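Local coordinates for MccB protein (Escherichia coli, PDB 6OM4) that adenylates the MccA heptapeptide precursor with ATP during biosynthesis of the nucleotide antibiotic microcin C7, using an E1-like fold, at residues 220-224 against 256-260; 25-29 against 71-77; 125-130 against 295-299. One frame throughout, in Å; residues are numbered along the deposited sequence.

In the fold
All three contacts set a helix against another element. Contact 3 is the most buried, its centre about 11 Å from the chain centre, and packs two helices, 125-136 and 292-311, beside the bound nucleotide. Contact 1, its centre about 19 Å from the chain centre and partly buried, joins helix 219-230 to a zinc-binding loop, nested between the segments of contact 3, both in the ThiF-family region. Contact 2, its centre about 24 Å from the chain centre on the side opposite contact 1, shares no element with the others. Contact 1 mixes a charged hydrogen bond with CH-pi packing, contact 2 phenylalanines with polar groups, and contact 3 alanine, I126 and H129 with asparagine amides.

Contact 1 of 3, residues 220-224 against 256-260; sequences INWVN and GCYEC. With ZN (zinc ion), chain E.
Residues 220-224 form one helical turn, closed by N224 N to I220 O at 2.9 Å, within helix 219-230. It faces 256-260, an irregular loop carrying a type I turn from C257 to C260, with C260 N on C257 O at 3.3 Å. The closest CA pair is N224 with Y258, 6.3 Å apart. C257 (chi1 p) sends SG to zinc at 2.2 Å, while its backbone N bonds C260 SG at 3.3 Å. Y258, chi1 t, lays its ring beside the helix: I220 CG1 sits 3.6 Å from the ring centroid, 9° off the normal, a CH-pi contact over one face, with N221 ND2 at the ring edge. E259 N bonds C257 SG at 3.4 Å. Its m rotamer carries OE2 to N221 ND2, a 2.7 Å hydrogen bond, and a water bridges E259 OE2 and N221 O, 2.7 Å from each. C260 SG binds zinc at 2.3 Å. C257 and C260 form the CxxC half of a Cys4 site completed by C343 and C346. Two backbone amides thus donate to the zinc-bound sulfurs, while the two residues between the cysteines carry most of the helix contact through aromatic packing and a charged acceptor.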
ATOM      1  N   ILE A 220       5.571  -9.626 -16.171  1.00 17.11           N
ATOM      2  CA  ILE A 220       6.085  -9.483 -14.815  1.00 16.41           C
ATOM      3  C   ILE A 220       7.547  -9.959 -14.797  1.00 15.74           C
ATOM      4  O   ILE A 220       8.410  -9.357 -14.140  1.00 15.08           O
ATOM      5  CB  ILE A 220       5.218 -10.217 -13.779  1.00 15.95           C
ATOM      6  CG1 ILE A 220       5.755 -10.000 -12.364  1.00 17.69           C
ATOM      7  CG2 ILE A 220       5.044 -11.697 -14.091  1.00 16.24           C
ATOM      8  CD1 ILE A 220       5.884  -8.534 -11.983  1.00 16.78           C
ATOM      9  N   ASN A 221       7.840 -11.015 -15.546  1.00 15.60           N
ATOM     10  CA  ASN A 221       9.245 -11.537 -15.604  1.00 17.80           C
ATOM     11  C   ASN A 221      10.187 -10.513 -16.243  1.00 17.92           C
ATOM     12  O   ASN A 221      11.316 -10.286 -15.737  1.00 18.41           O
ATOM     13  CB  ASN A 221       9.304 -12.895 -16.290  1.00 20.87           C
ATOM     14  CG  ASN A 221       8.410 -13.907 -15.625  1.00 23.36           C
ATOM     15  OD1 ASN A 221       7.252 -14.050 -16.026  1.00 23.24           O
ATOM     16  ND2 ASN A 221       8.916 -14.542 -14.576  1.00 23.19           N
ATOM     17  N   TRP A 222       9.725  -9.868 -17.322  1.00 17.11           N
ATOM     18  CA  TRP A 222      10.482  -8.818 -17.961  1.00 16.39           C
ATOM     19  C   TRP A 222      10.734  -7.665 -16.987  1.00 18.72           C
ATOM     20  O   TRP A 222      11.847  -7.100 -16.920  1.00 16.30           O
ATOM     21  CB  TRP A 222       9.751  -8.256 -19.173  1.00 18.62           C
ATOM     22  CG  TRP A 222       9.614  -9.189 -20.320  1.00 19.74           C
ATOM     23  CD1 TRP A 222      10.276 -10.365 -20.532  1.00 19.75           C
ATOM     24  CD2 TRP A 222       8.784  -8.963 -21.473  1.00 19.85           C
ATOM     25  NE1 TRP A 222       9.922 -10.872 -21.759  1.00 21.93           N
ATOM     26  CE2 TRP A 222       8.959 -10.072 -22.318  1.00 21.36           C
ATOM     27  CE3 TRP A 222       7.892  -7.945 -21.847  1.00 21.56           C
ATOM     28  CZ2 TRP A 222       8.293 -10.175 -23.545  1.00 22.24           C
ATOM     29  CZ3 TRP A 222       7.201  -8.074 -23.034  1.00 22.84           C
ATOM     30  CH2 TRP A 222       7.415  -9.170 -23.876  1.00 22.07           C
ATOM     31  N   VAL A 223       9.646  -7.223 -16.337  1.00 15.88           N
ATOM     32  CA  VAL A 223       9.741  -6.054 -15.428  1.00 16.50           C
ATOM     33  C   VAL A 223      10.745  -6.354 -14.309  1.00 14.90           C
ATOM     34  O   VAL A 223      11.571  -5.564 -13.966  1.00 14.95           O
ATOM     35  CB  VAL A 223       8.348  -5.689 -14.878  1.00 17.04           C
ATOM     36  CG1 VAL A 223       8.475  -4.634 -13.796  1.00 18.01           C
ATOM     37  CG2 VAL A 223       7.409  -5.223 -15.979  1.00 17.88           C
ATOM     38  N   ASN A 224      10.625  -7.537 -13.737  1.00 16.11           N
ATOM     39  CA  ASN A 224      11.447  -7.977 -12.659  1.00 16.77           C
ATOM     40  C   ASN A 224      12.919  -7.894 -13.091  1.00 16.98           C
ATOM     41  O   ASN A 224      13.740  -7.291 -12.403  1.00 17.16           O
ATOM     42  CB  ASN A 224      11.039  -9.378 -12.231  1.00 16.62           C
ATOM     43  CG  ASN A 224      11.917  -9.933 -11.128  1.00 16.68           C
ATOM     44  OD1 ASN A 224      12.780 -10.805 -11.350  1.00 21.06           O
ATOM     45  ND2 ASN A 224      11.748  -9.380  -9.960  1.00 13.85           N
ATOM     46  N   GLY A 256      13.851 -10.151  -1.841  1.00 18.04           N
ATOM     47  CA  GLY A 256      13.837 -11.071  -2.962  1.00 19.44           C
ATOM     48  C   GLY A 256      13.202 -10.445  -4.190  1.00 20.00           C
ATOM     49  O   GLY A 256      12.472  -9.441  -4.089  1.00 20.22           O
ATOM     50  N   CYS A 257      13.498 -11.027  -5.361  1.00 18.05           N
ATOM     51  CA  CYS A 257      12.825 -10.656  -6.589  1.00 17.03           C
ATOM     52  C   CYS A 257      11.770 -11.730  -6.909  1.00 16.50           C
ATOM     53  O   CYS A 257      11.630 -12.708  -6.184  1.00 16.33           O
ATOM     54  CB  CYS A 257      13.821 -10.443  -7.733  1.00 16.66           C
ATOM     55  SG  CYS A 257      14.360 -11.971  -8.523  1.00 17.44           S
ATOM     56  N   TYR A 258      11.001 -11.502  -7.977  1.00 17.51           N
ATOM     57  CA  TYR A 258       9.925 -12.390  -8.389  1.00 17.19           C
ATOM     58  C   TYR A 258      10.402 -13.829  -8.652  1.00 21.01           C
ATOM     59  O   TYR A 258       9.614 -14.760  -8.491  1.00 20.72           O
ATOM     60  CB  TYR A 258       9.257 -11.811  -9.630  1.00 18.33           C
ATOM     61  CG  TYR A 258       7.896 -12.392  -9.959  1.00 18.36           C
ATOM     62  CD1 TYR A 258       6.752 -11.998  -9.293  1.00 21.49           C
ATOM     63  CD2 TYR A 258       7.761 -13.286 -11.001  1.00 21.65           C
ATOM     64  CE1 TYR A 258       5.505 -12.501  -9.629  1.00 20.93           C
ATOM     65  CE2 TYR A 258       6.520 -13.797 -11.361  1.00 22.82           C
ATOM     66  CZ  TYR A 258       5.390 -13.374 -10.689  1.00 21.25           C
ATOM     67  OH  TYR A 258       4.176 -13.889 -11.079  1.00 22.72           O
ATOM     68  N   GLU A 259      11.690 -14.008  -8.983  1.00 20.87           N
ATOM     69  CA  GLU A 259      12.218 -15.350  -9.400  1.00 23.03           C
ATOM     70  C   GLU A 259      13.084 -16.003  -8.312  1.00 22.42           C
ATOM     71  O   GLU A 259      13.491 -17.149  -8.455  1.00 22.03           O
ATOM     72  CB  GLU A 259      12.940 -15.185 -10.732  1.00 25.26           C
ATOM     73  CG  GLU A 259      11.953 -14.731 -11.789  1.00 29.21           C
ATOM     74  CD  GLU A 259      12.185 -15.129 -13.226  1.00 35.10           C
ATOM     75  OE1 GLU A 259      12.986 -16.060 -13.483  1.00 38.66           O
ATOM     76  OE2 GLU A 259      11.588 -14.461 -14.072  1.00 32.86           O
ATOM     77  N   CYS A 260      13.291 -15.329  -7.186  1.00 22.72           N
ATOM     78  CA  CYS A 260      14.179 -15.887  -6.159  1.00 22.22           C
ATOM     79  C   CYS A 260      13.683 -17.261  -5.711  1.00 23.88           C
ATOM     80  O   CYS A 260      14.467 -18.223  -5.654  1.00 23.55           O
ATOM     81  CB  CYS A 260      14.271 -14.993  -4.926  1.00 20.41           C
ATOM     82  SG  CYS A 260      15.496 -13.667  -5.065  1.00 20.46           S
TER
HETATM   83 ZN    ZN E 401      15.898 -12.998  -7.244  1.00 18.99          ZN
HETATM   84  O   HOH W   1      12.699 -11.958 -14.052  1.00 18.85           O

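Contact 2 of 3, residues 25-29 against 71-77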
ATOM      1  N   LYS A  25      -3.039  -1.467  17.834  1.00 16.68           N
ATOM      2  CA  LYS A  25      -2.468  -1.159  19.176  1.00 17.07           C
ATOM      3  C   LYS A  25      -3.537  -1.108  20.282  1.00 16.25           C
ATOM      4  O   LYS A  25      -3.231  -0.780  21.427  1.00 16.02           O
ATOM      5  CB  LYS A  25      -1.687   0.152  19.103  1.00 21.10           C
ATOM      6  CG  LYS A  25      -0.374  -0.019  18.356  1.00 23.78           C
ATOM      7  CD  LYS A  25       0.303   1.273  18.075  1.00 24.40           C
ATOM      8  CE  LYS A  25       1.223   1.216  16.887  1.00 27.86           C
ATOM      9  NZ  LYS A  25       0.449   1.266  15.628  1.00 25.77           N
ATOM     10  N   GLU A  26      -4.774  -1.489  19.968  1.00 15.65           N
ATOM     11  CA  GLU A  26      -5.816  -1.538  21.011  1.00 15.72           C
ATOM     12  C   GLU A  26      -5.353  -2.441  22.155  1.00 16.48           C
ATOM     13  O   GLU A  26      -4.819  -3.514  21.919  1.00 16.07           O
ATOM     14  CB  GLU A  26      -7.120  -2.056  20.394  1.00 15.77           C
ATOM     15  CG  GLU A  26      -8.222  -2.380  21.395  1.00 15.79           C
ATOM     16  CD  GLU A  26      -9.223  -3.406  20.871  1.00 16.67           C
ATOM     17  OE1 GLU A  26     -10.288  -2.944  20.443  1.00 18.08           O
ATOM     18  OE2 GLU A  26      -8.902  -4.635  20.856  1.00 16.09           O
ATOM     19  N   GLN A  27      -5.500  -1.962  23.385  1.00 17.13           N
ATOM     20  CA  GLN A  27      -5.113  -2.729  24.567  1.00 17.04           C
ATOM     21  C   GLN A  27      -6.322  -3.039  25.438  1.00 16.38           C
ATOM     22  O   GLN A  27      -7.095  -2.144  25.811  1.00 15.60           O
ATOM     23  CB  GLN A  27      -4.156  -1.901  25.399  1.00 17.22           C
ATOM     24  CG  GLN A  27      -2.886  -1.537  24.656  1.00 18.15           C
ATOM     25  CD  GLN A  27      -2.093  -2.779  24.349  1.00 21.41           C
ATOM     26  OE1 GLN A  27      -1.981  -3.678  25.186  1.00 24.47           O
ATOM     27  NE2 GLN A  27      -1.536  -2.835  23.146  1.00 23.34           N
ATOM     28  N   TYR A  28      -6.460  -4.320  25.798  1.00 16.93           N
ATOM     29  CA  TYR A  28      -7.380  -4.719  26.816  1.00 17.46           C
ATOM     30  C   TYR A  28      -6.637  -4.704  28.152  1.00 18.08           C
ATOM     31  O   TYR A  28      -5.609  -5.401  28.307  1.00 19.24           O
ATOM     32  CB  TYR A  28      -7.981  -6.097  26.515  1.00 17.64           C
ATOM     33  CG  TYR A  28      -8.867  -6.657  27.604  1.00 20.25           C
ATOM     34  CD1 TYR A  28     -10.022  -6.010  28.011  1.00 21.27           C
ATOM     35  CD2 TYR A  28      -8.558  -7.859  28.235  1.00 25.65           C
ATOM     36  CE1 TYR A  28     -10.835  -6.506  29.022  1.00 21.14           C
ATOM     37  CE2 TYR A  28      -9.366  -8.377  29.238  1.00 26.62           C
ATOM     38  CZ  TYR A  28     -10.509  -7.703  29.629  1.00 26.76           C
ATOM     39  OH  TYR A  28     -11.321  -8.217  30.608  1.00 30.68           O
ATOM     40  N   VAL A  29      -7.207  -3.972  29.112  1.00 17.70           N
ATOM     41  CA  VAL A  29      -6.691  -3.874  30.477  1.00 19.61           C
ATOM     42  C   VAL A  29      -7.699  -4.521  31.415  1.00 19.38           C
ATOM     43  O   VAL A  29      -8.741  -3.983  31.662  1.00 19.51           O
ATOM     44  CB  VAL A  29      -6.460  -2.390  30.824  1.00 19.33           C
ATOM     45  CG1 VAL A  29      -5.761  -2.225  32.161  1.00 20.26           C
ATOM     46  CG2 VAL A  29      -5.647  -1.728  29.740  1.00 19.45           C
ATOM     47  N   PHE A  71       2.688   3.308  29.414  1.00 14.04           N
ATOM     48  CA  PHE A  71       1.688   2.561  28.675  1.00 15.06           C
ATOM     49  C   PHE A  71       1.131   3.397  27.509  1.00 15.83           C
ATOM     50  O   PHE A  71       1.035   2.916  26.382  1.00 15.85           O
ATOM     51  CB  PHE A  71       0.582   2.108  29.628  1.00 16.69           C
ATOM     52  CG  PHE A  71      -0.652   1.535  28.977  1.00 18.84           C
ATOM     53  CD1 PHE A  71      -1.626   2.369  28.448  1.00 19.15           C
ATOM     54  CD2 PHE A  71      -0.839   0.167  28.915  1.00 21.83           C
ATOM     55  CE1 PHE A  71      -2.746   1.852  27.812  1.00 21.80           C
ATOM     56  CE2 PHE A  71      -1.979  -0.359  28.321  1.00 21.45           C
ATOM     57  CZ  PHE A  71      -2.928   0.482  27.775  1.00 21.37           C
ATOM     58  N   LEU A  72       0.716   4.629  27.793  1.00 14.94           N
ATOM     59  CA  LEU A  72       0.177   5.508  26.740  1.00 15.82           C
ATOM     60  C   LEU A  72       1.240   5.830  25.684  1.00 16.00           C
ATOM     61  O   LEU A  72       0.950   5.873  24.493  1.00 16.35           O
ATOM     62  CB  LEU A  72      -0.384   6.764  27.396  1.00 15.43           C
ATOM     63  CG  LEU A  72      -1.649   6.530  28.223  1.00 15.68           C
ATOM     64  CD1 LEU A  72      -1.974   7.745  29.084  1.00 16.46           C
ATOM     65  CD2 LEU A  72      -2.813   6.257  27.306  1.00 15.48           C
ATOM     66  N   LYS A  73       2.478   6.085  26.108  1.00 15.48           N
ATOM     67  CA  LYS A  73       3.566   6.404  25.216  1.00 18.88           C
ATOM     68  C   LYS A  73       3.922   5.237  24.290  1.00 18.47           C
ATOM     69  O   LYS A  73       4.194   5.447  23.095  1.00 17.57           O
ATOM     70  CB  LYS A  73       4.837   6.729  26.011  1.00 22.49           C
ATOM     71  CG  LYS A  73       4.953   8.121  26.596  1.00 27.30           C
ATOM     72  CD  LYS A  73       6.400   8.381  27.048  1.00 32.35           C
ATOM     73  CE  LYS A  73       7.190   9.207  26.062  1.00 34.66           C
ATOM     74  NZ  LYS A  73       6.903   8.806  24.668  1.00 37.88           N
ATOM     75  N   GLU A  74       4.052   4.023  24.847  1.00 18.01           N
ATOM     76  CA  GLU A  74       4.583   2.895  24.067  1.00 18.95           C
ATOM     77  C   GLU A  74       3.571   2.455  23.001  1.00 17.48           C
ATOM     78  O   GLU A  74       3.942   1.752  22.067  1.00 18.88           O
ATOM     79  CB  GLU A  74       5.005   1.763  25.005  1.00 19.56           C
ATOM     80  CG  GLU A  74       3.840   0.968  25.564  1.00 21.19           C
ATOM     81  CD  GLU A  74       4.211  -0.035  26.647  1.00 25.08           C
ATOM     82  OE1 GLU A  74       5.413  -0.152  26.961  1.00 24.22           O
ATOM     83  OE2 GLU A  74       3.270  -0.675  27.219  1.00 29.21           O
ATOM     84  N   ASN A  75       2.313   2.873  23.145  1.00 16.66           N
ATOM     85  CA  ASN A  75       1.286   2.623  22.129  1.00 14.77           C
ATOM     86  C   ASN A  75       1.057   3.849  21.216  1.00 15.31           C
ATOM     87  O   ASN A  75       0.161   3.804  20.384  1.00 15.48           O
ATOM     88  CB  ASN A  75       0.005   2.163  22.813  1.00 16.16           C
ATOM     89  CG  ASN A  75       0.165   0.790  23.429  1.00 17.38           C
ATOM     90  OD1 ASN A  75       0.280  -0.200  22.712  1.00 19.87           O
ATOM     91  ND2 ASN A  75       0.176   0.729  24.737  1.00 16.47           N
ATOM     92  N   PHE A  76       1.836   4.927  21.383  1.00 13.96           N
ATOM     93  CA  PHE A  76       1.655   6.202  20.629  1.00 15.10           C
ATOM     94  C   PHE A  76       0.264   6.803  20.858  1.00 14.52           C
ATOM     95  O   PHE A  76      -0.223   7.608  20.039  1.00 14.18           O
ATOM     96  CB  PHE A  76       2.014   6.027  19.144  1.00 17.48           C
ATOM     97  CG  PHE A  76       3.290   5.254  18.976  1.00 18.85           C
ATOM     98  CD1 PHE A  76       4.470   5.759  19.493  1.00 21.40           C
ATOM     99  CD2 PHE A  76       3.288   4.023  18.384  1.00 20.73           C
ATOM    100  CE1 PHE A  76       5.640   5.028  19.402  1.00 24.39           C
ATOM    101  CE2 PHE A  76       4.471   3.316  18.238  1.00 25.11           C
ATOM    102  CZ  PHE A  76       5.633   3.810  18.786  1.00 23.71           C
ATOM    103  N   PHE A  77      -0.326   6.554  22.044  1.00 13.99           N
ATOM    104  CA  PHE A  77      -1.584   7.189  22.429  1.00 13.15           C
ATOM    105  C   PHE A  77      -1.344   8.633  22.875  1.00 13.24           C
ATOM    106  O   PHE A  77      -2.180   9.518  22.660  1.00 13.72           O
ATOM    107  CB  PHE A  77      -2.275   6.371  23.506  1.00 13.37           C
ATOM    108  CG  PHE A  77      -2.684   4.975  23.102  1.00 13.69           C
ATOM    109  CD1 PHE A  77      -2.940   4.639  21.785  1.00 14.47           C
ATOM    110  CD2 PHE A  77      -2.908   4.030  24.083  1.00 13.88           C
ATOM    111  CE1 PHE A  77      -3.379   3.367  21.452  1.00 15.56           C
ATOM    112  CE2 PHE A  77      -3.345   2.755  23.748  1.00 14.90           C
ATOM    113  CZ  PHE A  77      -3.587   2.428  22.436  1.00 14.10           C
TER
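The 25-29 segment enters as a loop and becomes extended strand from Q27, passing the C-terminal end of helix 62-74; K25 and N75 have the closest CA atoms, 6.1 Å apart. Beyond the helix the backbone turns in a Schellman motif: F76 takes positive phi (59°), F77 N bonds L72 O at 2.8 Å, and F76 N bonds K73 O at 3.0 Å. N75 ND2 also reaches back to F71 O, 2.9 Å. K25 lies along this turn, its CD 3.4 Å from N75 O and its CE 3.8 Å from F76 CD2, at the ring edge. Beyond the turn, the K25 amine has a weak hydrogen bond to S101 O and a cation-pi contact with Y102. The contact joins two parts of the N-terminal region, since strand 27-29 edges the antiparallel sheet with 17-20 and 11-14, and the turn leads into strand 78-80 of a different sheet. F77 places CZ 3.4 Å from K25 O, and Q27 NE2 donates to that same oxygen at 3.2 Å. Farther up the helix, F71 CZ approaches Q27 CB at 3.6 Å and V29 CG2 at 4.0 Å; F71 and V29 both also touch I38 of helix 32-43.

Contact 3 of 3, residues 125-130 against 295-299. With ND7 (5'-O-[(S)-amino(hydroxy)phosphoryl]adenosine), chain M.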
ATOM      1  N   GLY A 125      -7.923  -1.590 -13.902  1.00 14.11           N
ATOM      2  CA  GLY A 125      -8.600  -1.694 -12.601  1.00 14.11           C
ATOM      3  C   GLY A 125      -7.672  -1.346 -11.441  1.00 13.22           C
ATOM      4  O   GLY A 125      -7.967  -0.545 -10.514  1.00 13.56           O
ATOM      5  N   ILE A 126      -6.528  -2.022 -11.416  1.00 13.44           N
ATOM      6  CA  ILE A 126      -5.584  -1.769 -10.346  1.00 14.21           C
ATOM      7  C   ILE A 126      -5.054  -0.337 -10.439  1.00 14.34           C
ATOM      8  O   ILE A 126      -4.999   0.402  -9.429  1.00 14.64           O
ATOM      9  CB  ILE A 126      -4.459  -2.811 -10.346  1.00 14.93           C
ATOM     10  CG1 ILE A 126      -5.006  -4.213 -10.057  1.00 15.38           C
ATOM     11  CG2 ILE A 126      -3.323  -2.395  -9.426  1.00 15.11           C
ATOM     12  CD1 ILE A 126      -5.653  -4.422  -8.727  1.00 15.33           C
ATOM     13  N   GLY A 127      -4.663   0.079 -11.631  1.00 14.73           N
ATOM     14  CA  GLY A 127      -4.070   1.390 -11.819  1.00 15.46           C
ATOM     15  C   GLY A 127      -4.983   2.533 -11.408  1.00 13.85           C
ATOM     16  O   GLY A 127      -4.547   3.540 -10.826  1.00 14.59           O
ATOM     17  N   ASN A 128      -6.276   2.427 -11.730  1.00 14.46           N
ATOM     18  CA  ASN A 128      -7.243   3.408 -11.353  1.00 14.19           C
ATOM     19  C   ASN A 128      -7.244   3.607  -9.827  1.00 14.21           C
ATOM     20  O   ASN A 128      -7.199   4.711  -9.334  1.00 14.84           O
ATOM     21  CB  ASN A 128      -8.664   3.015 -11.758  1.00 16.03           C
ATOM     22  CG  ASN A 128      -9.122   3.590 -13.082  1.00 17.79           C
ATOM     23  OD1 ASN A 128     -10.094   4.343 -13.120  1.00 16.16           O
ATOM     24  ND2 ASN A 128      -8.489   3.195 -14.168  1.00 15.74           N
ATOM     25  N   HIS A 129      -7.341   2.510  -9.091  1.00 13.63           N
ATOM     26  CA  HIS A 129      -7.549   2.590  -7.676  1.00 13.05           C
ATOM     27  C   HIS A 129      -6.271   3.021  -6.961  1.00 13.83           C
ATOM     28  O   HIS A 129      -6.349   3.825  -6.035  1.00 14.76           O
ATOM     29  CB  HIS A 129      -8.073   1.270  -7.119  1.00 13.60           C
ATOM     30  CG  HIS A 129      -9.566   1.235  -7.122  1.00 14.85           C
ATOM     31  ND1 HIS A 129     -10.321   0.846  -8.206  1.00 18.00           N
ATOM     32  CD2 HIS A 129     -10.431   1.613  -6.181  1.00 15.11           C
ATOM     33  CE1 HIS A 129     -11.603   0.971  -7.903  1.00 14.64           C
ATOM     34  NE2 HIS A 129     -11.696   1.446  -6.676  1.00 17.85           N
ATOM     35  N   VAL A 130      -5.124   2.529  -7.411  1.00 13.64           N
ATOM     36  CA  VAL A 130      -3.850   2.932  -6.789  1.00 12.81           C
ATOM     37  C   VAL A 130      -3.605   4.419  -7.049  1.00 13.11           C
ATOM     38  O   VAL A 130      -3.245   5.155  -6.116  1.00 12.64           O
ATOM     39  CB  VAL A 130      -2.669   2.083  -7.322  1.00 13.85           C
ATOM     40  CG1 VAL A 130      -1.302   2.606  -6.869  1.00 15.20           C
ATOM     41  CG2 VAL A 130      -2.837   0.641  -6.929  1.00 14.05           C
ATOM     42  N   ASN A 295     -10.471  -6.655  -7.097  1.00 12.97           N
ATOM     43  CA  ASN A 295      -9.665  -5.622  -7.683  1.00 13.22           C
ATOM     44  C   ASN A 295      -9.294  -4.590  -6.607  1.00 13.39           C
ATOM     45  O   ASN A 295      -8.108  -4.229  -6.409  1.00 13.20           O
ATOM     46  CB  ASN A 295     -10.411  -4.942  -8.829  1.00 13.75           C
ATOM     47  CG  ASN A 295      -9.645  -3.791  -9.423  1.00 13.45           C
ATOM     48  OD1 ASN A 295      -9.758  -2.635  -8.952  1.00 16.09           O
ATOM     49  ND2 ASN A 295      -8.906  -4.114 -10.460  1.00 14.37           N
ATOM     50  N   ASN A 296     -10.329  -4.080  -5.941  1.00 12.56           N
ATOM     51  CA  ASN A 296     -10.170  -2.921  -5.026  1.00 13.07           C
ATOM     52  C   ASN A 296      -9.328  -3.291  -3.799  1.00 11.72           C
ATOM     53  O   ASN A 296      -8.584  -2.464  -3.305  1.00 13.79           O
ATOM     54  CB  ASN A 296     -11.526  -2.363  -4.597  1.00 12.71           C
ATOM     55  CG  ASN A 296     -12.337  -1.798  -5.746  1.00 14.07           C
ATOM     56  OD1 ASN A 296     -13.371  -1.152  -5.507  1.00 18.13           O
ATOM     57  ND2 ASN A 296     -11.876  -1.985  -6.978  1.00 12.71           N
ATOM     58  N   VAL A 297      -9.452  -4.525  -3.293  1.00 12.45           N
ATOM     59  CA  VAL A 297      -8.642  -4.982  -2.152  1.00 12.98           C
ATOM     60  C   VAL A 297      -7.166  -4.975  -2.533  1.00 13.62           C
ATOM     61  O   VAL A 297      -6.291  -4.499  -1.780  1.00 12.09           O
ATOM     62  CB  VAL A 297      -9.081  -6.392  -1.691  1.00 13.19           C
ATOM     63  CG1 VAL A 297      -8.068  -7.030  -0.762  1.00 14.78           C
ATOM     64  CG2 VAL A 297     -10.454  -6.366  -1.018  1.00 13.92           C
ATOM     65  N   ALA A 298      -6.864  -5.558  -3.695  1.00 13.40           N
ATOM     66  CA  ALA A 298      -5.495  -5.662  -4.160  1.00 13.74           C
ATOM     67  C   ALA A 298      -4.886  -4.283  -4.337  1.00 13.20           C
ATOM     68  O   ALA A 298      -3.719  -4.003  -3.919  1.00 13.22           O
ATOM     69  CB  ALA A 298      -5.407  -6.429  -5.453  1.00 14.44           C
ATOM     70  N   ALA A 299      -5.654  -3.436  -5.026  1.00 11.92           N
ATOM     71  CA  ALA A 299      -5.214  -2.075  -5.280  1.00 12.57           C
ATOM     72  C   ALA A 299      -4.969  -1.328  -3.966  1.00 12.46           C
ATOM     73  O   ALA A 299      -3.960  -0.649  -3.817  1.00 12.22           O
ATOM     74  CB  ALA A 299      -6.200  -1.325  -6.147  1.00 12.96           C
TER
HETATM   75  O1A ND7 M 101      -7.044  -5.405 -17.463  1.00 18.83           O
HETATM   76  PA  ND7 M 101      -6.812  -4.597 -16.218  1.00 21.34           P
HETATM   77  O2A ND7 M 101      -8.030  -4.030 -15.503  1.00 18.94           O
HETATM   78  N3A ND7 M 101      -5.994  -5.667 -15.183  1.00 19.66           N
HETATM   79  O5' ND7 M 101      -5.847  -3.359 -16.445  1.00 19.54           O
HETATM   80  C5' ND7 M 101      -4.576  -3.652 -17.102  1.00 18.94           C
HETATM   81  C4' ND7 M 101      -4.133  -2.309 -17.737  1.00 18.87           C
HETATM   82  C3' ND7 M 101      -5.023  -2.036 -18.997  1.00 18.23           C
HETATM   83  O3' ND7 M 101      -5.542  -0.763 -19.012  1.00 18.79           O
HETATM   84  C2' ND7 M 101      -4.026  -2.439 -20.165  1.00 18.55           C
HETATM   85  O2' ND7 M 101      -4.239  -1.569 -21.343  1.00 18.01           O
HETATM   86  C1' ND7 M 101      -2.800  -2.200 -19.680  1.00 19.28           C
HETATM   87  O4' ND7 M 101      -2.894  -2.466 -18.083  1.00 18.64           O
HETATM   88  N9  ND7 M 101      -1.736  -3.053 -20.128  1.00 19.55           N
HETATM   89  C4  ND7 M 101      -0.533  -2.638 -20.615  1.00 20.43           C
HETATM   90  C5  ND7 M 101       0.188  -3.742 -20.901  1.00 18.93           C
HETATM   91  N7  ND7 M 101      -0.552  -4.829 -20.583  1.00 19.55           N
HETATM   92  C8  ND7 M 101      -1.700  -4.393 -20.104  1.00 20.72           C
HETATM   93  N3  ND7 M 101      -0.037  -1.402 -20.831  1.00 21.24           N
HETATM   94  C2  ND7 M 101       1.164  -1.278 -21.308  1.00 23.10           C
HETATM   95  N1  ND7 M 101       1.897  -2.353 -21.619  1.00 22.75           N
HETATM   96  C6  ND7 M 101       1.454  -3.565 -21.421  1.00 21.26           C
HETATM   97  N6  ND7 M 101       2.269  -4.716 -21.768  1.00 21.89           N
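The imidazole of H129 overlaps the N296 amide, with N296 ND2 over one ring face and 3.1 Å from H129 CE1. The angles at the ring nitrogens are poor for hydrogen bonding, so the evidence supports face packing. H129 CB also meets A299 CB at 3.3 Å. The backbones are close here: I126 and A299 have CA atoms 5.1 Å apart, while the axes of the two short helical segments approach to 8.7 Å and cross at -55°. A299 points toward the other helix, where V130 CG2 lies 4.0 Å from its CB. I126, with both chi angles m, directs CD1 to within 3.8 Å of A298 CB and 4.1 Å of A299 CB; its backbone also hydrogen-bonds the bound peptide. N295 occupies the end nearer the nucleotide. Its ND2 is 3.3 Å from I126 N and its OD1 is 3.2 Å from G125 O, but these are donor-donor and acceptor-acceptor pairs; OD1 instead accepts a weak 3.0 Å bond from N296 ND2. A CB on G125 would clash with N295 ND2, so glycine permits this approach. On the nucleotide side, G125 N donates to ND7 O2A at 2.9 Å (168°). With G122, G124 and G127, this helix start matches the glycine-rich strand-turn-helix of a Rossmann-type nucleotide site, consistent with the ATP-binding fold of ThiF/E1 enzymes.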